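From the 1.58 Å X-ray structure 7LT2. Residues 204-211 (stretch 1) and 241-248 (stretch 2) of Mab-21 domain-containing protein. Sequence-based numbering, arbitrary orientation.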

ATOM      1  N   LYS A 204       2.051 -19.448 -10.840  1.00 25.99           N
ATOM      2  CA  LYS A 204       1.351 -18.515 -11.710  1.00 28.84           C
ATOM      3  C   LYS A 204       2.097 -17.198 -11.886  1.00 22.70           C
ATOM      4  O   LYS A 204       1.585 -16.306 -12.571  1.00 27.40           O
ATOM      5  CB  LYS A 204      -0.055 -18.243 -11.164  1.00 28.35           C
ATOM      6  CG  LYS A 204      -0.817 -19.503 -10.767  1.00 39.30           C
ATOM      7  CD  LYS A 204      -0.875 -20.507 -11.908  1.00 43.87           C
ATOM      8  CE  LYS A 204      -1.321 -21.878 -11.414  1.00 44.40           C
ATOM      9  NZ  LYS A 204      -1.329 -22.889 -12.506  1.00 43.41           N
ATOM     10  N   TRP A 205       3.280 -17.065 -11.293  1.00 26.23           N
ATOM     11  CA  TRP A 205       4.036 -15.820 -11.368  1.00 26.07           C
ATOM     12  C   TRP A 205       4.329 -15.470 -12.826  1.00 22.83           C
ATOM     13  O   TRP A 205       4.811 -16.327 -13.578  1.00 25.96           O
ATOM     14  CB  TRP A 205       5.337 -15.963 -10.575  1.00 25.67           C
ATOM     15  CG  TRP A 205       6.117 -14.688 -10.372  1.00 23.50           C
ATOM     16  CD1 TRP A 205       6.880 -14.037 -11.297  1.00 25.02           C
ATOM     17  CD2 TRP A 205       6.237 -13.939  -9.154  1.00 23.32           C
ATOM     18  NE1 TRP A 205       7.451 -12.918 -10.737  1.00 23.37           N
ATOM     19  CE2 TRP A 205       7.071 -12.835  -9.424  1.00 23.58           C
ATOM     20  CE3 TRP A 205       5.712 -14.090  -7.867  1.00 26.92           C
ATOM     21  CZ2 TRP A 205       7.397 -11.887  -8.452  1.00 22.30           C
ATOM     22  CZ3 TRP A 205       6.035 -13.144  -6.902  1.00 24.58           C
ATOM     23  CH2 TRP A 205       6.873 -12.063  -7.199  1.00 25.17           C
ATOM     24  N   PRO A 206       4.059 -14.237 -13.262  1.00 26.63           N
ATOM     25  CA  PRO A 206       4.231 -13.899 -14.684  1.00 25.88           C
ATOM     26  C   PRO A 206       5.699 -13.879 -15.087  1.00 27.38           C
ATOM     27  O   PRO A 206       6.564 -13.441 -14.323  1.00 25.68           O
ATOM     28  CB  PRO A 206       3.602 -12.502 -14.794  1.00 25.38           C
ATOM     29  CG  PRO A 206       3.715 -11.933 -13.412  1.00 25.60           C
ATOM     30  CD  PRO A 206       3.534 -13.106 -12.479  1.00 26.15           C
ATOM     31  N   ILE A 207       5.979 -14.356 -16.305  1.00 28.00           N
ATOM     32  CA  ILE A 207       7.364 -14.436 -16.767  1.00 30.16           C
ATOM     33  C   ILE A 207       7.625 -13.515 -17.956  1.00 29.46           C
ATOM     34  O   ILE A 207       8.753 -13.044 -18.146  1.00 33.55           O
ATOM     35  CB  ILE A 207       7.761 -15.885 -17.114  1.00 32.07           C
ATOM     36  CG1 ILE A 207       6.937 -16.419 -18.283  1.00 33.17           C
ATOM     37  CG2 ILE A 207       7.622 -16.796 -15.899  1.00 31.65           C
ATOM     38  CD1 ILE A 207       7.383 -17.788 -18.759  1.00 36.41           C
ATOM     39  N   ASN A 208       6.604 -13.245 -18.767  1.00 27.28           N
ATOM     40  CA  ASN A 208       6.812 -12.523 -20.025  1.00 24.52           C
ATOM     41  C   ASN A 208       6.999 -11.039 -19.735  1.00 29.69           C
ATOM     42  O   ASN A 208       6.039 -10.273 -19.653  1.00 31.70           O
ATOM     43  CB  ASN A 208       5.648 -12.753 -20.982  1.00 32.32           C
ATOM     44  CG  ASN A 208       5.922 -12.209 -22.369  1.00 34.18           C
ATOM     45  OD1 ASN A 208       7.041 -11.794 -22.676  1.00 36.31           O
ATOM     46  ND2 ASN A 208       4.902 -12.218 -23.220  1.00 37.13           N
ATOM     47  N   GLY A 209       8.261 -10.625 -19.604  1.00 27.78           N
ATOM     48  CA  GLY A 209       8.593  -9.241 -19.334  1.00 29.54           C
ATOM     49  C   GLY A 209       8.567  -8.846 -17.875  1.00 26.02           C
ATOM     50  O   GLY A 209       8.663  -7.652 -17.571  1.00 26.84           O
ATOM     51  N   TYR A 210       8.450  -9.805 -16.962  1.00 22.23           N
ATOM     52  CA  TYR A 210       8.339  -9.522 -15.540  1.00 21.42           C
ATOM     53  C   TYR A 210       9.555 -10.042 -14.786  1.00 21.25           C
ATOM     54  O   TYR A 210      10.151 -11.058 -15.151  1.00 23.78           O
ATOM     55  CB  TYR A 210       7.064 -10.142 -14.954  1.00 21.75           C
ATOM     56  CG  TYR A 210       5.811  -9.373 -15.312  1.00 21.76           C
ATOM     57  CD1 TYR A 210       5.143  -9.615 -16.506  1.00 25.39           C
ATOM     58  CD2 TYR A 210       5.305  -8.399 -14.463  1.00 25.61           C
ATOM     59  CE1 TYR A 210       4.003  -8.908 -16.839  1.00 27.46           C
ATOM     60  CE2 TYR A 210       4.168  -7.687 -14.790  1.00 27.26           C
ATOM     61  CZ  TYR A 210       3.518  -7.947 -15.978  1.00 28.34           C
ATOM     62  OH  TYR A 210       2.381  -7.240 -16.305  1.00 29.69           O
ATOM     63  N   ARG A 211       9.911  -9.325 -13.726  1.00 21.09           N
ATOM     64  CA  ARG A 211      11.009  -9.745 -12.867  1.00 18.51           C
ATOM     65  C   ARG A 211      10.589 -10.951 -12.038  1.00 22.50           C
ATOM     66  O   ARG A 211       9.446 -11.043 -11.587  1.00 21.02           O
ATOM     67  CB  ARG A 211      11.426  -8.588 -11.958  1.00 20.04           C
ATOM     68  CG  ARG A 211      12.625  -8.878 -11.066  1.00 24.43           C
ATOM     69  CD  ARG A 211      12.859  -7.741 -10.073  1.00 24.28           C
ATOM     70  NE  ARG A 211      13.016  -6.455 -10.743  1.00 23.35           N
ATOM     71  CZ  ARG A 211      14.181  -5.952 -11.130  1.00 29.11           C
ATOM     72  NH1 ARG A 211      15.317  -6.597 -10.917  1.00 31.07           N
ATOM     73  NH2 ARG A 211      14.207  -4.778 -11.753  1.00 26.76           N
ATOM     74  N   SER A 241      -4.350  -5.178 -11.861  1.00 22.07           N
ATOM     75  CA  SER A 241      -3.002  -4.813 -11.448  1.00 21.04           C
ATOM     76  C   SER A 241      -2.384  -5.944 -10.637  1.00 25.05           C
ATOM     77  O   SER A 241      -3.085  -6.705  -9.971  1.00 25.06           O
ATOM     78  CB  SER A 241      -3.005  -3.539 -10.602  1.00 29.91           C
ATOM     79  OG  SER A 241      -3.515  -2.432 -11.319  1.00 32.51           O
ATOM     80  N   LEU A 242      -1.059  -6.034 -10.681  1.00 25.22           N
ATOM     81  CA  LEU A 242      -0.317  -6.978  -9.860  1.00 24.92           C
ATOM     82  C   LEU A 242       0.153  -6.293  -8.589  1.00 29.91           C
ATOM     83  O   LEU A 242       0.568  -5.130  -8.614  1.00 28.07           O
ATOM     84  CB  LEU A 242       0.885  -7.539 -10.616  1.00 28.63           C
ATOM     85  CG  LEU A 242       0.556  -8.519 -11.735  1.00 28.28           C
ATOM     86  CD1 LEU A 242       1.702  -8.583 -12.709  1.00 36.35           C
ATOM     87  CD2 LEU A 242       0.264  -9.903 -11.170  1.00 28.88           C
ATOM     88  N   SER A 243       0.078  -7.012  -7.477  1.00 24.55           N
ATOM     89  CA  SER A 243       0.654  -6.552  -6.223  1.00 23.09           C
ATOM     90  C   SER A 243       1.772  -7.502  -5.820  1.00 22.57           C
ATOM     91  O   SER A 243       1.529  -8.680  -5.526  1.00 19.83           O
ATOM     92  CB  SER A 243      -0.391  -6.449  -5.120  1.00 25.68           C
ATOM     93  OG  SER A 243       0.240  -6.075  -3.904  1.00 31.37           O
ATOM     94  N   PHE A 244       2.997  -6.985  -5.826  1.00 20.29           N
ATOM     95  CA  PHE A 244       4.154  -7.663  -5.265  1.00 21.27           C
ATOM     96  C   PHE A 244       4.591  -6.992  -3.965  1.00 23.23           C
ATOM     97  O   PHE A 244       5.770  -7.022  -3.601  1.00 19.84           O
ATOM     98  CB  PHE A 244       5.286  -7.697  -6.290  1.00 22.31           C
ATOM     99  CG  PHE A 244       4.904  -8.368  -7.590  1.00 21.13           C
ATOM    100  CD1 PHE A 244       4.621  -9.724  -7.622  1.00 23.73           C
ATOM    101  CD2 PHE A 244       4.820  -7.644  -8.769  1.00 25.90           C
ATOM    102  CE1 PHE A 244       4.261 -10.352  -8.810  1.00 26.86           C
ATOM    103  CE2 PHE A 244       4.467  -8.261  -9.962  1.00 22.93           C
ATOM    104  CZ  PHE A 244       4.186  -9.621  -9.981  1.00 23.91           C
ATOM    105  N   GLN A 245       3.626  -6.387  -3.260  1.00 19.54           N
ATOM    106  CA  GLN A 245       3.928  -5.633  -2.046  1.00 21.95           C
ATOM    107  C   GLN A 245       4.473  -6.519  -0.934  1.00 18.40           C
ATOM    108  O   GLN A 245       5.225  -6.039  -0.080  1.00 19.82           O
ATOM    109  CB  GLN A 245       2.680  -4.915  -1.537  1.00 23.25           C
ATOM    110  CG  GLN A 245       2.111  -3.863  -2.462  1.00 30.60           C
ATOM    111  CD  GLN A 245       0.777  -3.352  -1.955  1.00 39.94           C
ATOM    112  OE1 GLN A 245       0.723  -2.394  -1.182  1.00 37.19           O
ATOM    113  NE2 GLN A 245      -0.309  -4.005  -2.373  1.00 37.04           N
ATOM    114  N   GLU A 246       4.081  -7.794  -0.895  1.00 19.84           N
ATOM    115  CA  GLU A 246       4.631  -8.664   0.138  1.00 18.97           C
ATOM    116  C   GLU A 246       6.124  -8.873  -0.072  1.00 18.68           C
ATOM    117  O   GLU A 246       6.901  -8.862   0.891  1.00 17.91           O
ATOM    118  CB  GLU A 246       3.887 -10.001   0.166  1.00 22.74           C
ATOM    119  CG  GLU A 246       4.102 -10.769   1.471  1.00 32.44           C
ATOM    120  CD  GLU A 246       2.866 -11.530   1.917  1.00 40.59           C
ATOM    121  OE1 GLU A 246       2.013 -11.839   1.061  1.00 35.66           O
ATOM    122  OE2 GLU A 246       2.749 -11.816   3.127  1.00 50.92           O
ATOM    123  N   GLN A 247       6.547  -9.024  -1.330  1.00 18.72           N
ATOM    124  CA  GLN A 247       7.969  -9.162  -1.635  1.00 17.76           C
ATOM    125  C   GLN A 247       8.711  -7.840  -1.462  1.00 19.48           C
ATOM    126  O   GLN A 247       9.847  -7.825  -0.973  1.00 17.24           O
ATOM    127  CB  GLN A 247       8.146  -9.691  -3.057  1.00 17.50           C
ATOM    128  CG  GLN A 247       7.732 -11.151  -3.227  1.00 17.90           C
ATOM    129  CD  GLN A 247       6.233 -11.332  -3.396  1.00 20.92           C
ATOM    130  OE1 GLN A 247       5.503 -10.377  -3.681  1.00 19.03           O
ATOM    131  NE2 GLN A 247       5.767 -12.564  -3.226  1.00 20.26           N
ATOM    132  N   GLU A 248       8.093  -6.724  -1.866  1.00 17.07           N
ATOM    133  CA  GLU A 248       8.720  -5.418  -1.666  1.00 14.78           C
ATOM    134  C   GLU A 248       8.987  -5.151  -0.190  1.00 18.46           C
ATOM    135  O   GLU A 248      10.016  -4.562   0.169  1.00 16.52           O
ATOM    136  CB  GLU A 248       7.839  -4.309  -2.248  1.00 17.05           C
ATOM    137  CG  GLU A 248       7.773  -4.292  -3.764  1.00 18.49           C
ATOM    138  CD  GLU A 248       6.751  -3.302  -4.303  1.00 19.93           C
ATOM    139  OE1 GLU A 248       6.244  -2.471  -3.521  1.00 22.78           O
ATOM    140  OE2 GLU A 248       6.464  -3.348  -5.515  1.00 22.10           O
TER

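The two stretches meet through side chains alone. Stretch 1 is largely irregular, whereas stretch 2 runs from the end of a strand (241–243) through Phe244, at the N-cap position, into the first turn of a helix. The backbones stay well apart: the closest CA atoms, those of Pro206 and Leu242, are 9.6 Å from each other, and no hydrogen bond crosses the interface. Together the two sides bury 271 Å².

Trp205 and Phe244 contribute about half of this area. The CA-to-CB bond of Trp205 points sideways, but its t rotamer (chi1 −170°) brings the indole close to Phe244, whose own CA-to-CB bond points toward stretch 1. Trp205 CH2 lies 3.3 Å from Phe244 CD1, and the centroids of the six-membered rings are 4.5 Å apart. With the planes inclined at 34°, the pair is oblique, although Phe244 CE1 sits over one face of the indole.

Further apolar packing extends the contact toward the strand. Leu242 CD1 is shared by two residues of stretch 1, lying 4.0 Å from Pro206 CG and 3.3 Å from Tyr210 CE2. Pro206 CG also approaches the edge of the Phe244 ring, 4.2 Å from Phe244 CZ, so the proline links the leucine and phenylalanine contacts. These nonpolar surfaces gain by excluding water from one another.

No polar pair joins the stretches; the hydrogen bonds lie within each stretch or elsewhere in the structure. Gln247 NE2 comes within 3.7 Å of Trp205 CZ3 near the indole plane, a van der Waals approach, while its hydrogen bonding is satisfied elsewhere in the structure. Within stretch 1, Trp205 NE1 donates to Arg211 O (2.9 Å, 162°), tethering the indole to the Arg211 carbonyl within the same stretch. In stretch 2, Gln245 NE2 donates to Ser243 OG (2.6 Å), and Glu248 N hydrogen-bonds to Phe244 O (2.9 Å) in the opening helical turn.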